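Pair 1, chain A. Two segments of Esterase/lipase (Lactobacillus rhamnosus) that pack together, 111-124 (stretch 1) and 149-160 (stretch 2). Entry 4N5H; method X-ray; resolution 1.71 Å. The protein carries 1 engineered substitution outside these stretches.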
# COMPACT_ATOMS: atom_id res chain seq x y z
N ASP A 111 -35.50 -2.79 -5.94
CA ASP A 111 -35.80 -2.91 -7.34
C ASP A 111 -35.41 -1.60 -8.04
O ASP A 111 -34.72 -0.76 -7.43
CB ASP A 111 -37.29 -3.27 -7.60
CG ASP A 111 -38.25 -2.29 -7.09
OD1 ASP A 111 -37.95 -1.09 -7.00
OD2 ASP A 111 -39.43 -2.68 -6.82
N LEU A 112 -35.78 -1.49 -9.31
CA LEU A 112 -35.36 -0.32 -10.12
C LEU A 112 -35.82 0.96 -9.48
O LEU A 112 -35.13 1.94 -9.48
CB LEU A 112 -35.90 -0.49 -11.53
CG LEU A 112 -35.70 0.75 -12.47
CD1 LEU A 112 -34.18 1.11 -12.58
CD2 LEU A 112 -36.30 0.46 -13.84
N ARG A 113 -37.04 0.99 -8.91
CA ARG A 113 -37.51 2.22 -8.28
C ARG A 113 -36.60 2.68 -7.16
O ARG A 113 -36.33 3.90 -7.03
CB ARG A 113 -39.00 2.10 -7.83
CG ARG A 113 -39.50 3.27 -7.06
CD ARG A 113 -40.94 3.11 -6.63
NE ARG A 113 -41.89 3.15 -7.71
CZ ARG A 113 -42.53 2.08 -8.19
NH1 ARG A 113 -42.23 0.84 -7.73
NH2 ARG A 113 -43.44 2.22 -9.19
N GLY A 114 -36.15 1.75 -6.30
CA GLY A 114 -35.25 2.09 -5.15
C GLY A 114 -33.95 2.68 -5.75
O GLY A 114 -33.45 3.66 -5.19
N GLN A 115 -33.47 2.13 -6.83
CA GLN A 115 -32.19 2.62 -7.48
C GLN A 115 -32.37 4.04 -8.00
O GLN A 115 -31.52 4.93 -7.77
CB GLN A 115 -31.66 1.70 -8.60
CG GLN A 115 -31.33 0.35 -7.99
CD GLN A 115 -30.64 -0.56 -8.93
OE1 GLN A 115 -30.90 -0.59 -10.14
NE2 GLN A 115 -29.69 -1.28 -8.41
N ILE A 116 -33.48 4.28 -8.68
CA ILE A 116 -33.81 5.60 -9.19
C ILE A 116 -34.02 6.61 -8.09
O ILE A 116 -33.51 7.73 -8.14
CB ILE A 116 -35.04 5.53 -10.14
CG1 ILE A 116 -34.67 4.70 -11.43
CG2 ILE A 116 -35.56 6.94 -10.37
CD1 ILE A 116 -33.75 5.44 -12.42
N GLN A 117 -34.65 6.19 -7.00
CA GLN A 117 -34.85 7.08 -5.84
C GLN A 117 -33.51 7.45 -5.21
O GLN A 117 -33.30 8.63 -4.86
CB GLN A 117 -35.78 6.45 -4.83
CG GLN A 117 -37.20 6.48 -5.33
CD GLN A 117 -38.22 5.82 -4.33
OE1 GLN A 117 -37.85 5.21 -3.33
NE2 GLN A 117 -39.50 5.98 -4.61
N ASP A 118 -32.62 6.46 -5.10
CA ASP A 118 -31.27 6.75 -4.56
C ASP A 118 -30.54 7.74 -5.42
O ASP A 118 -29.98 8.74 -4.94
CB ASP A 118 -30.43 5.48 -4.44
CG ASP A 118 -30.91 4.55 -3.32
OD1 ASP A 118 -31.76 4.98 -2.47
OD2 ASP A 118 -30.44 3.39 -3.27
N ILE A 119 -30.58 7.52 -6.72
CA ILE A 119 -29.91 8.50 -7.64
C ILE A 119 -30.48 9.89 -7.54
O ILE A 119 -29.74 10.88 -7.40
CB ILE A 119 -29.84 7.96 -9.10
CG1 ILE A 119 -29.06 6.68 -9.22
CG2 ILE A 119 -29.32 8.98 -10.03
CD1 ILE A 119 -29.24 5.85 -10.49
N PHE A 120 -31.83 10.02 -7.53
CA PHE A 120 -32.42 11.34 -7.40
C PHE A 120 -32.10 11.98 -6.04
O PHE A 120 -31.91 13.19 -5.95
CB PHE A 120 -33.94 11.28 -7.62
CG PHE A 120 -34.33 11.56 -9.03
CD1 PHE A 120 -34.33 10.48 -9.94
CD2 PHE A 120 -34.61 12.84 -9.45
CE1 PHE A 120 -34.63 10.71 -11.26
CE2 PHE A 120 -34.92 13.10 -10.78
CZ PHE A 120 -34.85 12.05 -11.68
N ALA A 121 -31.97 11.17 -4.98
CA ALA A 121 -31.57 11.74 -3.69
C ALA A 121 -30.16 12.29 -3.69
O ALA A 121 -29.90 13.38 -3.12
CB ALA A 121 -31.65 10.68 -2.59
N SER A 122 -29.24 11.61 -4.42
CA SER A 122 -27.87 12.14 -4.58
C SER A 122 -27.89 13.41 -5.40
O SER A 122 -27.16 14.36 -5.06
CB SER A 122 -26.92 11.12 -5.21
OG SER A 122 -27.11 10.90 -6.58
N LEU A 123 -28.75 13.51 -6.39
CA LEU A 123 -28.83 14.76 -7.20
C LEU A 123 -29.40 15.90 -6.34
O LEU A 123 -28.94 17.01 -6.38
CB LEU A 123 -29.77 14.59 -8.42
CG LEU A 123 -29.43 13.47 -9.41
CD1 LEU A 123 -30.48 13.39 -10.51
CD2 LEU A 123 -28.15 13.68 -10.02
N ARG A 124 -30.47 15.61 -5.56
CA ARG A 124 -31.04 16.55 -4.65
C ARG A 124 -30.04 17.04 -3.62
O ARG A 124 -29.94 18.22 -3.36
CB ARG A 124 -32.29 16.01 -3.95
CG ARG A 124 -33.13 17.12 -3.34
CD ARG A 124 -34.58 16.63 -2.95
NE ARG A 124 -35.09 15.66 -3.93
CZ ARG A 124 -35.61 15.96 -5.12
NH1 ARG A 124 -35.87 17.24 -5.42
NH2 ARG A 124 -35.91 14.98 -5.97
N GLY A 149 -25.50 3.42 -17.62
CA GLY A 149 -26.05 4.12 -18.77
C GLY A 149 -27.57 3.95 -18.92
O GLY A 149 -28.25 4.85 -19.30
N HIS A 150 -28.04 2.77 -18.62
CA HIS A 150 -29.49 2.54 -18.50
C HIS A 150 -30.05 3.50 -17.49
O HIS A 150 -31.01 4.22 -17.81
CB HIS A 150 -29.75 1.12 -18.00
CG HIS A 150 -31.15 0.86 -17.59
ND1 HIS A 150 -31.55 0.73 -16.29
CD2 HIS A 150 -32.27 0.65 -18.35
CE1 HIS A 150 -32.84 0.44 -16.25
NE2 HIS A 150 -33.32 0.48 -17.49
N LEU A 151 -29.49 3.53 -16.29
CA LEU A 151 -30.04 4.34 -15.23
C LEU A 151 -29.97 5.81 -15.60
O LEU A 151 -30.94 6.56 -15.40
CB LEU A 151 -29.32 4.07 -13.93
CG LEU A 151 -29.53 2.68 -13.28
CD1 LEU A 151 -28.48 2.34 -12.25
CD2 LEU A 151 -30.91 2.59 -12.70
N ALA A 152 -28.84 6.27 -16.18
CA ALA A 152 -28.72 7.64 -16.58
C ALA A 152 -29.79 7.99 -17.64
O ALA A 152 -30.30 9.15 -17.61
CB ALA A 152 -27.37 7.97 -17.13
N SER A 153 -30.07 7.09 -18.58
CA SER A 153 -31.00 7.37 -19.66
C SER A 153 -32.41 7.55 -19.06
O SER A 153 -33.16 8.41 -19.50
CB SER A 153 -30.97 6.33 -20.79
OG SER A 153 -31.65 5.12 -20.41
N LEU A 154 -32.71 6.71 -18.06
CA LEU A 154 -34.03 6.86 -17.35
C LEU A 154 -34.13 8.10 -16.51
O LEU A 154 -35.16 8.82 -16.55
CB LEU A 154 -34.30 5.61 -16.51
CG LEU A 154 -35.16 4.53 -17.12
CD1 LEU A 154 -34.59 3.98 -18.43
CD2 LEU A 154 -35.48 3.37 -16.17
N VAL A 155 -33.09 8.45 -15.76
CA VAL A 155 -33.07 9.64 -14.93
C VAL A 155 -33.29 10.90 -15.81
O VAL A 155 -34.05 11.76 -15.50
CB VAL A 155 -31.68 9.73 -14.20
CG1 VAL A 155 -31.40 11.14 -13.67
CG2 VAL A 155 -31.60 8.75 -13.09
N ALA A 156 -32.65 10.92 -17.01
CA ALA A 156 -32.78 12.06 -17.94
C ALA A 156 -34.26 12.25 -18.36
O ALA A 156 -34.71 13.39 -18.39
CB ALA A 156 -31.96 11.83 -19.18
N CYS A 157 -34.97 11.18 -18.56
CA CYS A 157 -36.39 11.27 -18.93
C CYS A 157 -37.28 11.63 -17.75
O CYS A 157 -38.18 12.50 -17.84
CB CYS A 157 -36.86 9.95 -19.47
SG CYS A 157 -36.10 9.51 -21.08
N ILE A 158 -37.01 10.98 -16.63
CA ILE A 158 -37.80 11.22 -15.41
C ILE A 158 -37.70 12.66 -14.99
O ILE A 158 -38.70 13.27 -14.59
CB ILE A 158 -37.43 10.26 -14.27
CG1 ILE A 158 -37.72 8.81 -14.67
CG2 ILE A 158 -38.15 10.62 -12.97
CD1 ILE A 158 -36.96 7.79 -13.87
N GLN A 159 -36.54 13.27 -15.06
CA GLN A 159 -36.38 14.63 -14.68
C GLN A 159 -37.26 15.59 -15.51
O GLN A 159 -37.54 16.68 -15.04
CB GLN A 159 -34.88 14.99 -14.77
CG GLN A 159 -34.55 16.46 -14.66
CD GLN A 159 -34.79 17.08 -13.29
OE1 GLN A 159 -35.03 16.38 -12.33
NE2 GLN A 159 -34.66 18.39 -13.21
N GLN A 160 -37.66 15.20 -16.74
CA GLN A 160 -38.43 16.08 -17.57
C GLN A 160 -39.95 15.84 -17.43
O GLN A 160 -40.74 16.54 -18.05
CB GLN A 160 -38.10 15.84 -19.04
CG GLN A 160 -36.72 15.70 -19.39
CD GLN A 160 -35.84 16.70 -18.75
OE1 GLN A 160 -36.24 17.87 -18.51
NE2 GLN A 160 -34.54 16.24 -18.42

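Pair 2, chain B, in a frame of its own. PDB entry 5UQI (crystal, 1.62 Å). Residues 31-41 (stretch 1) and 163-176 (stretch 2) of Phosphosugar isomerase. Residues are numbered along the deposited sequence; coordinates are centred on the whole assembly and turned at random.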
# COMPACT_ATOMS: atom_id res chain seq x y z
N GLU B 31 -9.41 -3.99 -10.97
CA GLU B 31 -7.99 -3.95 -11.39
C GLU B 31 -7.08 -4.85 -10.57
O GLU B 31 -5.90 -4.94 -10.85
CB GLU B 31 -7.48 -2.48 -11.38
CG GLU B 31 -7.38 -1.77 -10.04
CD GLU B 31 -8.70 -1.25 -9.41
OE1 GLU B 31 -9.69 -2.00 -9.33
OE2 GLU B 31 -8.77 -0.10 -8.92
N PHE B 32 -7.64 -5.55 -9.59
CA PHE B 32 -6.77 -6.43 -8.75
C PHE B 32 -6.22 -7.63 -9.44
O PHE B 32 -5.11 -8.10 -9.09
CB PHE B 32 -7.44 -6.79 -7.43
CG PHE B 32 -7.36 -5.68 -6.42
CD1 PHE B 32 -8.02 -4.48 -6.60
CD2 PHE B 32 -6.51 -5.80 -5.35
CE1 PHE B 32 -7.96 -3.44 -5.68
CE2 PHE B 32 -6.39 -4.74 -4.45
CZ PHE B 32 -7.13 -3.59 -4.60
N ALA B 33 -6.93 -8.15 -10.45
CA ALA B 33 -6.35 -9.23 -11.21
C ALA B 33 -5.13 -8.75 -11.98
O ALA B 33 -4.10 -9.43 -11.99
CB ALA B 33 -7.41 -9.82 -12.14
N ASN B 34 -5.24 -7.58 -12.63
CA ASN B 34 -4.08 -7.02 -13.33
C ASN B 34 -2.95 -6.73 -12.32
O ASN B 34 -1.78 -6.99 -12.64
CB ASN B 34 -4.43 -5.72 -14.02
CG ASN B 34 -5.13 -5.97 -15.32
OD1 ASN B 34 -5.04 -7.07 -15.89
ND2 ASN B 34 -5.83 -4.98 -15.78
N LEU B 35 -3.31 -6.30 -11.11
CA LEU B 35 -2.27 -6.04 -10.07
C LEU B 35 -1.48 -7.33 -9.78
O LEU B 35 -0.22 -7.34 -9.77
CB LEU B 35 -2.93 -5.43 -8.83
CG LEU B 35 -1.97 -5.28 -7.62
CD1 LEU B 35 -0.85 -4.26 -7.96
CD2 LEU B 35 -2.76 -4.80 -6.43
N ILE B 36 -2.22 -8.42 -9.58
CA ILE B 36 -1.58 -9.70 -9.30
C ILE B 36 -0.65 -10.12 -10.44
O ILE B 36 0.48 -10.55 -10.21
CB ILE B 36 -2.62 -10.82 -8.96
CG1 ILE B 36 -3.27 -10.58 -7.60
CG2 ILE B 36 -1.97 -12.21 -9.03
CD1 ILE B 36 -2.35 -10.77 -6.41
N LYS B 37 -1.13 -10.05 -11.68
CA LYS B 37 -0.32 -10.40 -12.83
C LYS B 37 0.95 -9.60 -12.99
O LYS B 37 1.98 -10.16 -13.26
CB LYS B 37 -1.18 -10.31 -14.09
CG LYS B 37 -2.33 -11.30 -14.04
CD LYS B 37 -3.23 -11.17 -15.26
CE LYS B 37 -4.47 -12.02 -15.08
NZ LYS B 37 -5.38 -11.77 -16.23
N VAL B 38 0.87 -8.28 -12.79
CA VAL B 38 2.06 -7.40 -12.86
C VAL B 38 3.04 -7.82 -11.78
O VAL B 38 4.22 -7.98 -12.05
CB VAL B 38 1.75 -5.91 -12.67
CG1 VAL B 38 3.03 -5.08 -12.53
CG2 VAL B 38 0.90 -5.36 -13.83
N LEU B 39 2.53 -8.00 -10.55
CA LEU B 39 3.43 -8.44 -9.47
C LEU B 39 4.08 -9.81 -9.69
O LEU B 39 5.26 -10.01 -9.38
CB LEU B 39 2.80 -8.31 -8.08
CG LEU B 39 2.41 -6.85 -7.77
CD1 LEU B 39 1.54 -6.82 -6.49
CD2 LEU B 39 3.63 -5.91 -7.54
N GLN B 40 3.33 -10.72 -10.32
CA GLN B 40 3.89 -12.05 -10.62
C GLN B 40 5.01 -12.00 -11.64
O GLN B 40 5.87 -12.89 -11.66
CB GLN B 40 2.76 -12.94 -11.15
CG GLN B 40 1.86 -13.45 -10.03
CD GLN B 40 0.77 -14.38 -10.54
OE1 GLN B 40 0.17 -14.13 -11.57
NE2 GLN B 40 0.49 -15.42 -9.77
N SER B 41 4.96 -10.98 -12.50
CA SER B 41 5.90 -10.78 -13.58
C SER B 41 7.18 -10.14 -13.09
O SER B 41 8.21 -10.16 -13.81
CB SER B 41 5.27 -9.93 -14.71
OG SER B 41 5.29 -8.52 -14.43
N VAL B 163 -5.08 -3.76 4.98
CA VAL B 163 -5.83 -5.00 4.73
C VAL B 163 -5.76 -5.42 3.26
O VAL B 163 -5.49 -6.59 2.95
CB VAL B 163 -7.30 -4.81 5.17
CG1 VAL B 163 -8.15 -6.02 4.81
CG2 VAL B 163 -7.34 -4.63 6.69
N VAL B 164 -5.91 -4.43 2.37
CA VAL B 164 -5.79 -4.71 0.93
C VAL B 164 -4.40 -5.29 0.58
O VAL B 164 -4.26 -6.33 -0.08
CB VAL B 164 -6.07 -3.42 0.12
CG1 VAL B 164 -5.55 -3.57 -1.30
CG2 VAL B 164 -7.56 -3.07 0.17
N GLY B 165 -3.35 -4.60 1.06
CA GLY B 165 -1.97 -5.03 0.75
C GLY B 165 -1.65 -6.41 1.34
O GLY B 165 -0.96 -7.21 0.71
N ASP B 166 -2.11 -6.67 2.56
CA ASP B 166 -1.91 -7.98 3.18
C ASP B 166 -2.56 -9.08 2.30
O ASP B 166 -1.93 -10.14 2.07
CB ASP B 166 -2.56 -8.11 4.54
CG ASP B 166 -1.78 -7.51 5.70
OD1 ASP B 166 -0.64 -7.09 5.53
OD2 ASP B 166 -2.41 -7.54 6.84
N ALA B 167 -3.78 -8.78 1.81
CA ALA B 167 -4.50 -9.79 1.01
C ALA B 167 -3.77 -10.03 -0.31
O ALA B 167 -3.67 -11.17 -0.75
CB ALA B 167 -5.92 -9.32 0.74
N VAL B 168 -3.26 -8.96 -0.96
CA VAL B 168 -2.44 -9.11 -2.15
C VAL B 168 -1.22 -9.97 -1.88
O VAL B 168 -0.89 -10.90 -2.62
CB VAL B 168 -2.09 -7.74 -2.75
CG1 VAL B 168 -1.09 -7.93 -3.88
CG2 VAL B 168 -3.40 -7.04 -3.18
N ALA B 169 -0.49 -9.67 -0.79
CA ALA B 169 0.68 -10.43 -0.43
C ALA B 169 0.31 -11.93 -0.25
O ALA B 169 1.05 -12.77 -0.74
CB ALA B 169 1.26 -9.88 0.93
N LEU B 170 -0.77 -12.18 0.49
CA LEU B 170 -1.14 -13.59 0.76
C LEU B 170 -1.61 -14.30 -0.50
O LEU B 170 -1.30 -15.50 -0.64
CB LEU B 170 -2.18 -13.68 1.88
CG LEU B 170 -1.60 -13.26 3.25
CD1 LEU B 170 -2.71 -13.14 4.31
CD2 LEU B 170 -0.45 -14.12 3.74
N ALA B 171 -2.28 -13.59 -1.42
CA ALA B 171 -2.69 -14.23 -2.69
C ALA B 171 -1.47 -14.55 -3.53
O ALA B 171 -1.33 -15.64 -4.02
CB ALA B 171 -3.62 -13.30 -3.44
N LEU B 172 -0.48 -13.62 -3.62
CA LEU B 172 0.75 -13.92 -4.37
C LEU B 172 1.46 -15.14 -3.73
O LEU B 172 1.98 -15.99 -4.46
CB LEU B 172 1.74 -12.72 -4.40
CG LEU B 172 1.26 -11.52 -5.20
CD1 LEU B 172 2.14 -10.33 -4.79
CD2 LEU B 172 1.41 -11.84 -6.68
N SER B 173 1.48 -15.19 -2.39
CA SER B 173 2.19 -16.23 -1.66
C SER B 173 1.55 -17.60 -1.97
O SER B 173 2.28 -18.55 -2.31
CB SER B 173 2.10 -15.91 -0.15
OG SER B 173 2.95 -16.80 0.58
N GLU B 174 0.21 -17.65 -1.92
CA GLU B 174 -0.53 -18.91 -2.23
C GLU B 174 -0.31 -19.29 -3.67
O GLU B 174 -0.01 -20.45 -3.96
CB GLU B 174 -2.00 -18.76 -1.88
CG GLU B 174 -2.86 -19.98 -2.25
CD GLU B 174 -4.15 -20.04 -1.45
OE1 GLU B 174 -4.18 -19.59 -0.27
OE2 GLU B 174 -5.14 -20.55 -2.02
N LEU B 175 -0.42 -18.33 -4.58
CA LEU B 175 -0.22 -18.60 -6.04
C LEU B 175 1.17 -19.12 -6.39
O LEU B 175 1.27 -19.98 -7.29
CB LEU B 175 -0.59 -17.36 -6.87
CG LEU B 175 -2.09 -16.99 -6.75
CD1 LEU B 175 -2.32 -15.59 -7.32
CD2 LEU B 175 -2.94 -18.01 -7.53
N LYS B 176 2.23 -18.72 -5.67
CA LYS B 176 3.55 -19.19 -5.97
C LYS B 176 3.94 -20.43 -5.17
O LYS B 176 5.09 -20.86 -5.27
CB LYS B 176 4.58 -18.06 -5.78
CG LYS B 176 4.93 -17.71 -4.35
CD LYS B 176 5.66 -16.37 -4.29
CE LYS B 176 6.97 -16.37 -5.08
NZ LYS B 176 7.33 -14.95 -5.42
O HOH W 1 2.34 -15.56 -7.18

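Both pairs consist of two helices that cross at a steep angle. In pair 1 the axes come within 10.7 Å and their N-to-C directions differ by 69°. In pair 2 the closest approach is also 10.7 Å and the angle is 57°. The crossing has the same sign in both, -69° and -57°. Fourteen central residues superpose with an RMSD of 0.5 Å. The nearest CA atoms across the helices fall at matched positions. In pair 1 it is Ile A116 CA to Val A155 CA, 7.1 Å. In pair 2 it is Ile B36 CA to Leu B172 CA, 6.9 Å.

The closest match in side-chain position is the isoleucine at this crossing. Ile A116 and Ile B36 have side-chain centres 0.3 Å apart after superposition, and both adopt the m, m rotamer. The CA-to-CB bond points sideways in each, but the end of the side chain comes nearer to the other helix. Each isoleucine is a knob in a hole of four residues. For Ile A116 these are Leu A151, Leu A154, Val A155 and Ile A158. For Ile B36 they are the matching Val B168, Ala B171, Leu B172 and Leu B175. The CG2 atoms make similar contacts: Ile A116 CG2 to Ile A158 CD1 is 3.9 Å, and Ile B36 CG2 to Leu B175 CD1 is 3.8 Å.

A reciprocal knob comes from the second helix. Leu A151 sits among Leu A112, Gln A115, Ile A116 and Ile A119. Its counterpart Val B168 sits among Phe B32, Leu B35, Ile B36 and Leu B39. Leu A112 and Phe B32 match in backbone, but their side-chain centres lie 4.4 Å apart. Phe B32 CE2 lies 4.0 Å from Val B168 CG2, with the valine at the ring edge. In pair 1, Leu A112 CD1 reaches Leu A151 CD2 at 3.6 Å. Leu B35 is apolar where pair 1 has Gln A115, whose buried OE1 has no partner in the model.

Leu A154 and Ala B171 also match. Leu A154 CD2 reaches Leu A112 CD2 at 3.8 Å. Ala B171 has only its CB beyond the backbone, and Ala B171 CB is 4.1 Å from Ile B36 CD1.

Phe A120 and Gln B40 match, and here the solutions differ in character. Phe A120 covers Val A155 and Ile A158; Phe A120 CZ is 3.8 Å from Ile A158 CG2. Gln A159 OE1 lies at the ring edge, 3.6 Å from Phe A120 CE2. Gln B40 packs its CG 3.7 Å from Leu B172 CD2 and its NE2 3.7 Å from Leu B175 CB. A water bridges its polar end to the other helix. The water accepts from Gln B40 NE2 at 3.2 Å and donates to Leu B172 O at 2.8 Å.

Neither pair has a direct hydrogen bond across the contact. Pair 1 buries 510 Å² and pair 2 buries 413 Å².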